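Local coordinates for Tae4 (Agrobacterium tumefaciens, PDB 6IJF), which is a type VI secretion amidase effector that probably cleaves the bond between D-glutamate and meso-diaminopimelate in the peptidoglycan stem peptides of rival bacteria, at residues C[114-125]-C[152-163]. Numbering follows the deposited sequence.
Sequences ARNGVVAFNNIP and NSETIWFWPLQA
Val118 and Trp159, Ala120 and Trp157, and Asn122 and Thr155 are hydrogen-bonded pairs between strands 116-122 and 155-160, antiparallel neighbours in the five-stranded sheet of this papain-like amidase fold. On its other edge, strand 116-122 binds strand 131-137, which holds His132 and Asp134 of a probable Cys-His-Asp triad. Backbone bonds close the Ala120-Trp157 pair in both directions, Trp157 N reaching Ala120 O at 2.7 Å. A classic beta bulge interrupts the pairing at each end: Glu154 and Thr155 face Asn122, the Glu154 N to Asn122 O bond being weak, while Leu161 and Gln162 face Asn116. Asn116 O consequently takes two N-H groups, Leu161 N in its carbonyl plane and Gln162 N well above it.

Apolar contacts line both faces. On one, Val118 CG1, anti to its backbone N (chi1 178°), lies 3.7 Å from Trp159 CE3, and Ala120 CB meets CZ3 of the same indole; helix 84-92 packs against this side through Met84 and Met91. On the other, Ile156 stands across from Phe121, its CG1 touching Phe121 CD1, and reaches diagonally to Val119, CG2 to CG2 at 3.7 Å.

The Phe158 ring meets Arg115 with its edge, bringing CE2 over one guanidinium face, the two planes 75° apart, and CD2 comes within 3.5 Å of NH2. Asp101, by a salt bridge, and Gly111 O both hold NH2, fixing the group against the ring, and NH1 lies beside Pro160 CG.

Polar side chains finish the far end. Thr155 OG1 donates to Asn122 OD1 at 3.0 Å, and that same oxygen sits over one face of the Trp157 indole, 3.6 Å from CE2.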
loop_
_atom_site.group_PDB
_atom_site.type_symbol
_atom_site.label_atom_id
_atom_site.label_comp_id
_atom_site.label_asym_id
_atom_site.label_seq_id
_atom_site.Cartn_x
_atom_site.Cartn_y
_atom_site.Cartn_z
ATOM N N ALA C 114 -9.760 -10.519 19.840
ATOM C CA ALA C 114 -11.064 -10.684 19.158
ATOM C C ALA C 114 -12.074 -9.665 19.713
ATOM O O ALA C 114 -13.242 -9.696 19.296
ATOM C CB ALA C 114 -11.548 -12.117 19.283
ATOM N N ARG C 115 -11.617 -8.762 20.574
ATOM C CA ARG C 115 -12.484 -7.773 21.267
ATOM C C ARG C 115 -12.768 -6.613 20.299
ATOM O O ARG C 115 -12.027 -6.443 19.287
ATOM C CB ARG C 115 -11.864 -7.378 22.613
ATOM C CG ARG C 115 -11.525 -8.573 23.507
ATOM C CD ARG C 115 -10.957 -8.199 24.857
ATOM N NE ARG C 115 -9.668 -7.526 24.747
ATOM C CZ ARG C 115 -9.166 -6.717 25.675
ATOM N NH1 ARG C 115 -9.845 -6.483 26.780
ATOM N NH2 ARG C 115 -7.998 -6.127 25.513
ATOM N N ASN C 116 -13.888 -5.936 20.542
ATOM C CA ASN C 116 -14.352 -4.732 19.824
ATOM C C ASN C 116 -14.417 -3.621 20.868
ATOM O O ASN C 116 -14.673 -3.914 22.064
ATOM C CB ASN C 116 -15.710 -4.934 19.152
ATOM C CG ASN C 116 -15.807 -6.184 18.305
ATOM O OD1 ASN C 116 -16.777 -6.936 18.411
ATOM N ND2 ASN C 116 -14.841 -6.409 17.438
ATOM N N GLY C 117 -14.166 -2.394 20.455
ATOM C CA GLY C 117 -14.300 -1.255 21.373
ATOM C C GLY C 117 -13.810 0.041 20.800
ATOM O O GLY C 117 -13.863 0.221 19.568
ATOM N N VAL C 118 -13.464 0.962 21.682
ATOM C CA VAL C 118 -12.967 2.312 21.315
ATOM C C VAL C 118 -11.456 2.260 21.440
ATOM O O VAL C 118 -10.975 1.560 22.341
ATOM C CB VAL C 118 -13.561 3.404 22.225
ATOM C CG1 VAL C 118 -13.017 4.770 21.864
ATOM C CG2 VAL C 118 -15.078 3.379 22.194
ATOM N N VAL C 119 -10.745 2.930 20.550
ATOM C CA VAL C 119 -9.259 2.910 20.552
ATOM C C VAL C 119 -8.761 4.341 20.396
ATOM O O VAL C 119 -9.324 5.072 19.576
ATOM C CB VAL C 119 -8.685 1.978 19.468
ATOM C CG1 VAL C 119 -9.093 2.400 18.066
ATOM C CG2 VAL C 119 -7.177 1.857 19.605
ATOM N N ALA C 120 -7.712 4.685 21.130
ATOM C CA ALA C 120 -7.001 5.970 21.029
ATOM C C ALA C 120 -5.534 5.697 20.739
ATOM O O ALA C 120 -4.900 4.959 21.513
ATOM C CB ALA C 120 -7.186 6.739 22.305
ATOM N N PHE C 121 -5.059 6.230 19.622
ATOM C CA PHE C 121 -3.653 6.207 19.166
ATOM C C PHE C 121 -3.063 7.546 19.586
ATOM O O PHE C 121 -3.432 8.566 18.978
ATOM C CB PHE C 121 -3.571 5.964 17.661
ATOM C CG PHE C 121 -4.254 4.700 17.191
ATOM C CD1 PHE C 121 -3.602 3.470 17.225
ATOM C CD2 PHE C 121 -5.537 4.740 16.680
ATOM C CE1 PHE C 121 -4.237 2.322 16.786
ATOM C CE2 PHE C 121 -6.156 3.596 16.200
ATOM C CZ PHE C 121 -5.519 2.384 16.272
ATOM N N ASN C 122 -2.210 7.541 20.613
ATOM C CA ASN C 122 -1.685 8.789 21.232
ATOM C C ASN C 122 -0.314 9.134 20.653
ATOM O O ASN C 122 0.552 8.237 20.644
ATOM C CB ASN C 122 -1.597 8.669 22.748
ATOM C CG ASN C 122 -2.872 8.149 23.350
ATOM O OD1 ASN C 122 -2.893 7.055 23.927
ATOM N ND2 ASN C 122 -3.954 8.878 23.152
ATOM N N ASN C 123 -0.123 10.374 20.209
ATOM C CA ASN C 123 1.172 10.937 19.744
ATOM C C ASN C 123 1.659 10.188 18.501
ATOM O O ASN C 123 2.532 9.291 18.589
ATOM C CB ASN C 123 2.164 10.961 20.914
ATOM C CG ASN C 123 1.552 11.619 22.130
ATOM O OD1 ASN C 123 1.059 12.744 22.048
ATOM N ND2 ASN C 123 1.495 10.885 23.226
ATOM N N ILE C 124 1.117 10.546 17.360
ATOM C CA ILE C 124 1.459 9.948 16.040
ATOM C C ILE C 124 2.639 10.679 15.410
ATOM O O ILE C 124 2.589 11.881 15.222
ATOM C CB ILE C 124 0.221 9.951 15.124
ATOM C CG1 ILE C 124 -0.893 9.112 15.777
ATOM C CG2 ILE C 124 0.582 9.514 13.714
ATOM C CD1 ILE C 124 -2.313 9.472 15.358
ATOM N N PRO C 125 3.724 9.959 15.068
ATOM C CA PRO C 125 4.851 10.534 14.328
ATOM C C PRO C 125 4.486 11.307 13.049
ATOM O O PRO C 125 3.984 10.681 12.093
ATOM C CB PRO C 125 5.672 9.277 13.941
ATOM C CG PRO C 125 5.421 8.319 15.074
ATOM C CD PRO C 125 3.966 8.542 15.420
ATOM N N ASN C 152 1.744 3.453 14.350
ATOM C CA ASN C 152 3.016 4.216 14.456
ATOM C C ASN C 152 2.978 5.121 15.702
ATOM O O ASN C 152 3.949 5.838 15.923
ATOM C CB ASN C 152 3.352 4.983 13.166
ATOM C CG ASN C 152 2.331 6.028 12.759
ATOM O OD1 ASN C 152 1.133 5.844 12.970
ATOM N ND2 ASN C 152 2.783 7.102 12.131
ATOM N N SER C 153 1.938 5.043 16.530
ATOM C CA SER C 153 1.746 5.935 17.695
ATOM C C SER C 153 2.603 5.451 18.873
ATOM O O SER C 153 3.016 4.281 18.883
ATOM C CB SER C 153 0.267 6.081 18.034
ATOM O OG SER C 153 -0.228 4.934 18.695
ATOM N N GLU C 154 2.830 6.331 19.846
ATOM C CA GLU C 154 3.639 6.072 21.071
ATOM C C GLU C 154 2.914 5.087 21.999
ATOM O O GLU C 154 3.539 4.092 22.448
ATOM C CB GLU C 154 3.915 7.395 21.782
ATOM C CG GLU C 154 4.702 7.257 23.074
ATOM C CD GLU C 154 5.067 8.595 23.706
ATOM O OE1 GLU C 154 4.161 9.444 23.866
ATOM O OE2 GLU C 154 6.262 8.795 24.052
ATOM N N THR C 155 1.652 5.362 22.326
ATOM C CA THR C 155 0.813 4.463 23.149
ATOM C C THR C 155 -0.537 4.312 22.460
ATOM O O THR C 155 -0.938 5.192 21.670
ATOM C CB THR C 155 0.637 4.921 24.604
ATOM O OG1 THR C 155 -0.155 6.103 24.614
ATOM C CG2 THR C 155 1.944 5.215 25.317
ATOM N N ILE C 156 -1.172 3.188 22.727
ATOM C CA ILE C 156 -2.510 2.857 22.201
ATOM C C ILE C 156 -3.378 2.505 23.398
ATOM O O ILE C 156 -2.981 1.609 24.172
ATOM C CB ILE C 156 -2.379 1.720 21.186
ATOM C CG1 ILE C 156 -1.457 2.157 20.044
ATOM C CG2 ILE C 156 -3.749 1.259 20.722
ATOM C CD1 ILE C 156 -1.015 1.059 19.141
ATOM N N TRP C 157 -4.507 3.196 23.548
ATOM C CA TRP C 157 -5.486 2.870 24.607
ATOM C C TRP C 157 -6.642 2.117 23.974
ATOM O O TRP C 157 -7.204 2.591 22.963
ATOM C CB TRP C 157 -5.977 4.120 25.328
ATOM C CG TRP C 157 -4.932 4.861 26.091
ATOM C CD1 TRP C 157 -3.708 4.409 26.484
ATOM C CD2 TRP C 157 -5.073 6.183 26.633
ATOM N NE1 TRP C 157 -3.067 5.372 27.208
ATOM C CE2 TRP C 157 -3.875 6.473 27.317
ATOM C CE3 TRP C 157 -6.085 7.145 26.605
ATOM C CZ2 TRP C 157 -3.669 7.689 27.971
ATOM C CZ3 TRP C 157 -5.878 8.350 27.235
ATOM C CH2 TRP C 157 -4.684 8.618 27.908
ATOM N N PHE C 158 -7.019 1.007 24.576
ATOM C CA PHE C 158 -8.184 0.199 24.145
ATOM C C PHE C 158 -9.201 0.109 25.280
ATOM O O PHE C 158 -8.855 -0.355 26.381
ATOM C CB PHE C 158 -7.715 -1.183 23.709
ATOM C CG PHE C 158 -8.832 -2.055 23.233
ATOM C CD1 PHE C 158 -9.704 -1.602 22.268
ATOM C CD2 PHE C 158 -9.036 -3.317 23.784
ATOM C CE1 PHE C 158 -10.770 -2.385 21.852
ATOM C CE2 PHE C 158 -10.099 -4.102 23.362
ATOM C CZ PHE C 158 -10.957 -3.639 22.389
ATOM N N TRP C 159 -10.443 0.488 24.990
ATOM C CA TRP C 159 -11.631 0.249 25.865
ATOM C C TRP C 159 -12.498 -0.847 25.255
ATOM O O TRP C 159 -13.234 -0.596 24.302
ATOM C CB TRP C 159 -12.448 1.525 25.994
ATOM C CG TRP C 159 -11.791 2.701 26.644
ATOM C CD1 TRP C 159 -11.841 3.009 27.967
ATOM C CD2 TRP C 159 -11.130 3.814 26.008
ATOM N NE1 TRP C 159 -11.236 4.210 28.203
ATOM C CE2 TRP C 159 -10.829 4.753 27.020
ATOM C CE3 TRP C 159 -10.779 4.129 24.695
ATOM C CZ2 TRP C 159 -10.139 5.928 26.766
ATOM C CZ3 TRP C 159 -10.130 5.307 24.445
ATOM C CH2 TRP C 159 -9.812 6.199 25.463
ATOM N N PRO C 160 -12.450 -2.099 25.759
ATOM C CA PRO C 160 -13.298 -3.165 25.221
ATOM C C PRO C 160 -14.785 -2.943 25.560
ATOM O O PRO C 160 -15.046 -2.466 26.626
ATOM C CB PRO C 160 -12.762 -4.433 25.899
ATOM C CG PRO C 160 -12.123 -3.939 27.161
ATOM C CD PRO C 160 -11.588 -2.554 26.861
ATOM N N LEU C 161 -15.691 -3.243 24.628
ATOM C CA LEU C 161 -17.168 -3.138 24.791
ATOM C C LEU C 161 -17.859 -4.445 24.380
ATOM O O LEU C 161 -18.986 -4.732 24.847
ATOM C CB LEU C 161 -17.666 -1.983 23.921
ATOM C CG LEU C 161 -17.227 -0.598 24.361
ATOM C CD1 LEU C 161 -17.809 0.418 23.413
ATOM C CD2 LEU C 161 -17.625 -0.297 25.808
ATOM N N GLN C 162 -17.252 -5.179 23.454
ATOM C CA GLN C 162 -17.709 -6.505 22.949
ATOM C C GLN C 162 -16.477 -7.433 22.869
ATOM O O GLN C 162 -15.326 -6.904 22.776
ATOM C CB GLN C 162 -18.360 -6.345 21.561
ATOM C CG GLN C 162 -19.382 -7.423 21.226
ATOM C CD GLN C 162 -20.369 -6.915 20.205
ATOM O OE1 GLN C 162 -20.021 -6.719 19.044
ATOM N NE2 GLN C 162 -21.597 -6.660 20.639
ATOM N N ALA C 163 -16.684 -8.754 22.935
ATOM C CA ALA C 163 -15.612 -9.773 22.864
ATOM C C ALA C 163 -15.793 -10.622 21.594
ATOM O O ALA C 163 -15.072 -11.630 21.450
ATOM C CB ALA C 163 -15.627 -10.607 24.123
#